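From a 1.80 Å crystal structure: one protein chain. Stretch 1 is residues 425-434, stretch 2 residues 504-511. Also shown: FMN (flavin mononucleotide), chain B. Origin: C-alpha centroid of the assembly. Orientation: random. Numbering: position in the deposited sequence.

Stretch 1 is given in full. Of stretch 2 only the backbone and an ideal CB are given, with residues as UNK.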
# COMPACT_ATOMS: atom_id res chain seq x y z
N GLN A 425 12.04 18.94 -0.03
CA GLN A 425 12.86 17.87 0.53
C GLN A 425 14.07 17.55 -0.34
O GLN A 425 13.93 17.35 -1.55
CB GLN A 425 12.05 16.61 0.73
CG GLN A 425 10.94 16.81 1.77
CD GLN A 425 10.19 15.55 2.06
OE1 GLN A 425 10.71 14.65 2.73
NE2 GLN A 425 8.98 15.44 1.53
N GLU A 426 15.24 17.46 0.31
CA GLU A 426 16.49 17.10 -0.37
C GLU A 426 16.40 15.71 -0.99
O GLU A 426 17.13 15.40 -1.94
CB GLU A 426 17.68 17.20 0.58
CG GLU A 426 17.96 18.61 0.98
CD GLU A 426 19.16 18.75 1.90
OE1 GLU A 426 19.79 17.73 2.27
OE2 GLU A 426 19.47 19.92 2.24
N LEU A 427 15.53 14.86 -0.47
CA LEU A 427 15.33 13.55 -1.12
C LEU A 427 14.98 13.72 -2.59
O LEU A 427 15.45 12.95 -3.41
CB LEU A 427 14.23 12.74 -0.43
CG LEU A 427 14.57 12.18 0.95
CD1 LEU A 427 13.25 11.70 1.68
CD2 LEU A 427 15.60 11.04 0.92
N GLY A 428 14.15 14.71 -2.92
CA GLY A 428 13.78 14.97 -4.34
C GLY A 428 14.96 15.55 -5.13
O GLY A 428 15.16 15.21 -6.29
N ARG A 429 15.76 16.42 -4.50
CA ARG A 429 16.89 16.98 -5.18
C ARG A 429 17.98 15.96 -5.49
O ARG A 429 18.59 16.02 -6.55
CB ARG A 429 17.53 18.07 -4.32
CG ARG A 429 18.66 18.87 -4.99
CD ARG A 429 19.36 19.77 -3.98
NE ARG A 429 20.00 18.96 -2.96
CZ ARG A 429 20.46 19.41 -1.79
NH1 ARG A 429 20.37 20.70 -1.47
NH2 ARG A 429 21.00 18.55 -0.94
N ASP A 430 18.26 15.07 -4.52
CA ASP A 430 19.41 14.17 -4.58
C ASP A 430 19.16 12.77 -5.10
O ASP A 430 20.11 12.01 -5.30
CB ASP A 430 20.03 14.07 -3.17
CG ASP A 430 20.52 15.42 -2.66
OD1 ASP A 430 20.89 16.27 -3.49
OD2 ASP A 430 20.48 15.63 -1.43
N ALA A 431 17.89 12.43 -5.30
CA ALA A 431 17.50 11.18 -5.90
C ALA A 431 18.15 10.98 -7.29
O ALA A 431 18.34 11.95 -8.05
CB ALA A 431 15.98 11.14 -6.07
N ALA A 432 18.44 9.73 -7.59
CA ALA A 432 18.89 9.31 -8.91
C ALA A 432 17.67 9.28 -9.84
O ALA A 432 17.77 9.61 -11.03
CB ALA A 432 19.57 7.91 -8.82
N ALA A 433 16.53 8.82 -9.32
CA ALA A 433 15.28 8.73 -10.08
C ALA A 433 14.11 8.88 -9.12
O ALA A 433 14.20 8.51 -7.94
CB ALA A 433 15.18 7.39 -10.80
N VAL A 434 13.02 9.40 -9.65
CA VAL A 434 11.82 9.64 -8.86
C VAL A 434 10.64 9.07 -9.64
O VAL A 434 10.41 9.48 -10.79
CB VAL A 434 11.64 11.11 -8.54
CG1 VAL A 434 10.32 11.29 -7.70
CG2 VAL A 434 12.86 11.69 -7.76
N UNK A 504 4.63 9.45 -4.95
CA UNK A 504 6.00 9.64 -5.38
C UNK A 504 6.90 8.69 -4.60
O UNK A 504 6.75 8.52 -3.39
CB UNK A 504 6.44 11.09 -5.19
N UNK A 505 7.82 8.06 -5.31
CA UNK A 505 8.84 7.20 -4.69
C UNK A 505 10.22 7.64 -5.21
O UNK A 505 10.47 7.59 -6.41
CB UNK A 505 8.58 5.72 -5.00
N UNK A 506 11.07 8.09 -4.30
CA UNK A 506 12.43 8.53 -4.60
C UNK A 506 13.36 7.35 -4.46
O UNK A 506 13.14 6.47 -3.64
CB UNK A 506 12.86 9.68 -3.68
N UNK A 507 14.39 7.36 -5.30
CA UNK A 507 15.40 6.34 -5.34
C UNK A 507 16.77 7.00 -5.45
O UNK A 507 16.97 7.93 -6.24
CB UNK A 507 15.15 5.37 -6.50
N UNK A 508 17.73 6.47 -4.72
CA UNK A 508 19.08 7.03 -4.74
C UNK A 508 20.08 6.12 -4.08
O UNK A 508 19.83 4.92 -3.95
CB UNK A 508 19.10 8.40 -4.05
N UNK A 509 21.23 6.68 -3.71
CA UNK A 509 22.23 5.94 -2.95
C UNK A 509 22.25 6.61 -1.57
O UNK A 509 22.26 7.84 -1.44
CB UNK A 509 23.60 5.95 -3.63
N UNK A 510 22.24 5.80 -0.51
CA UNK A 510 22.17 6.38 0.82
C UNK A 510 23.37 7.22 1.19
O UNK A 510 24.49 6.94 0.77
CB UNK A 510 22.00 5.27 1.86
N UNK A 511 23.12 8.25 1.97
CA UNK A 511 24.18 9.15 2.41
C UNK A 511 24.98 8.40 3.45
O UNK A 511 24.44 7.55 4.17
OXT UNK A 511 26.19 8.60 3.57
CB UNK A 511 23.63 10.47 2.96
N1 FMN B . 9.63 10.11 4.37
C2 FMN B . 10.10 11.40 4.14
O2 FMN B . 11.21 11.74 4.54
N3 FMN B . 9.37 12.36 3.49
C4 FMN B . 8.10 12.12 3.06
O4 FMN B . 7.56 12.97 2.32
C4A FMN B . 7.58 10.85 3.27
N5 FMN B . 6.28 10.56 2.91
C5A FMN B . 5.80 9.24 3.04
C6 FMN B . 4.53 8.89 2.58
C7 FMN B . 4.04 7.59 2.73
C7M FMN B . 2.69 7.20 2.10
C8 FMN B . 4.82 6.62 3.34
C8M FMN B . 4.43 5.16 3.36
C9 FMN B . 6.11 6.95 3.81
C9A FMN B . 6.59 8.26 3.66
N10 FMN B . 7.86 8.60 4.13
C10 FMN B . 8.35 9.86 3.93
C1' FMN B . 8.65 7.66 5.01
C2' FMN B . 8.14 7.61 6.44
O2' FMN B . 8.62 8.76 7.17
C3' FMN B . 8.60 6.30 7.09
O3' FMN B . 7.96 5.19 6.46
C4' FMN B . 8.41 6.26 8.61
O4' FMN B . 9.20 7.30 9.26
C5' FMN B . 8.80 4.89 9.15
O5' FMN B . 10.13 4.56 8.85
P FMN B . 10.51 3.27 8.02
O1P FMN B . 9.92 3.43 6.63
O2P FMN B . 12.03 3.26 8.01
O3P FMN B . 9.96 2.05 8.71

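Position 504 lies in extended backbone, its CA-to-CB bond sideways to stretch 1, with the ideal CB 4.6 Å from Val434 CG1. That methyl offers only an apolar surface, so an aliphatic side chain would suit. Ile504 packs its CG2 3.3 Å from Val434 CG1.

At 505 the bond points sideways and no atom of stretch 1 comes near the ideal CB, so stretch 1 leaves the choice open. Val434 CA approaches the backbone O of 505 at 3.5 Å in a CA-H...O contact. The residue is Thr505, its side chain clear of stretch 1.

Position 506 pairs with Val434 in an antiparallel, non-hydrogen-bonded bridge, and its CB lies on the valine's face. The ideal CB is 4.2 Å from Ala431 CB, 4.2 Å from Leu427 O and 4.5 Å from Val434 CG2. A small or beta-branched residue fits: valine, threonine, serine or alanine. Thr506, with chi1 in p, places CG2 4.1 Å from Val434 CG2 and 4.0 Å from Leu427 O, while its hydroxyl is hydrogen-bonded elsewhere in the structure.

At 507, N donates to Ala433 O (2.9 Å), and O accepts from both Ala432 N (2.7 Å) and Ala433 N (3.2 Å). The CB shares a face with that of Ala433, whose methyl leaves room beside it; many strand-forming apolar residues would serve. Leu507, with chi1 in m, lies beside Ala433 on their shared face, its CD1 4.5 Å from Ala433 CB.

At 508 phi/psi is -168/-162, a combination that favours glycine. A CB would point toward stretch 1 and just touch it, 3.7 Å from Ala431 CA, so the contact alone would not forbid one; the phi/psi is the stronger argument. The residue is Gly508.

Position 509 turns its CB sideways, beyond reach of stretch 1, and many residues would do. A water joins its N (3.1 Å from the water O) to Asp430 O (2.9 Å from the water O). Arg509 directs its guanidinium to partners elsewhere in the structure.

Position 510 has phi -64° and is out of reach; Pro510 suits that angle.

Position 511 points toward stretch 1, but the acids of Glu426 and Asp430 lie some way off, calling for a long cation, lysine or arginine. Arg511 NH2 forms salt bridges with Glu426 OE1 (3.3 Å) and Asp430 OD2 (3.1 Å), the latter hydrogen bond weak. Arg429 NH2, 4.1 Å from Arg511 NH2, shares both acids, which offset the like charges.

Stretch 2, residues 504-511: ITTLGRPR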
# COMPACT_ATOMS: atom_id res chain seq x y z
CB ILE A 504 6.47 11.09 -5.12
CG1 ILE A 504 5.61 12.05 -5.92
CG2 ILE A 504 7.98 11.26 -5.34
CD1 ILE A 504 5.91 13.55 -5.65
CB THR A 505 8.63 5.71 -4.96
OG1 THR A 505 7.35 5.28 -4.48
CG2 THR A 505 9.78 4.86 -4.31
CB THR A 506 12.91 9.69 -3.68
OG1 THR A 506 12.95 9.26 -2.30
CG2 THR A 506 11.99 10.96 -3.83
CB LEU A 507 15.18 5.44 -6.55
CG LEU A 507 13.86 4.68 -6.62
CD1 LEU A 507 13.57 4.17 -8.03
CD2 LEU A 507 13.93 3.54 -5.56
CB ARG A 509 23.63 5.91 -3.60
CG ARG A 509 23.65 5.45 -5.07
CD ARG A 509 24.98 4.88 -5.52
NE ARG A 509 25.00 3.44 -5.28
CZ ARG A 509 24.57 2.52 -6.15
NH1 ARG A 509 24.13 2.85 -7.36
NH2 ARG A 509 24.61 1.25 -5.82
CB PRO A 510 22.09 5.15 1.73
CG PRO A 510 21.70 4.03 0.86
CD PRO A 510 22.30 4.34 -0.46
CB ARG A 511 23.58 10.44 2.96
CG ARG A 511 24.53 11.61 2.96
CD ARG A 511 23.84 12.93 3.33
NE ARG A 511 23.04 13.54 2.25
CZ ARG A 511 22.38 14.70 2.38
NH1 ARG A 511 22.44 15.38 3.52
NH2 ARG A 511 21.66 15.19 1.38
O HOH W 1 21.56 9.51 -4.86
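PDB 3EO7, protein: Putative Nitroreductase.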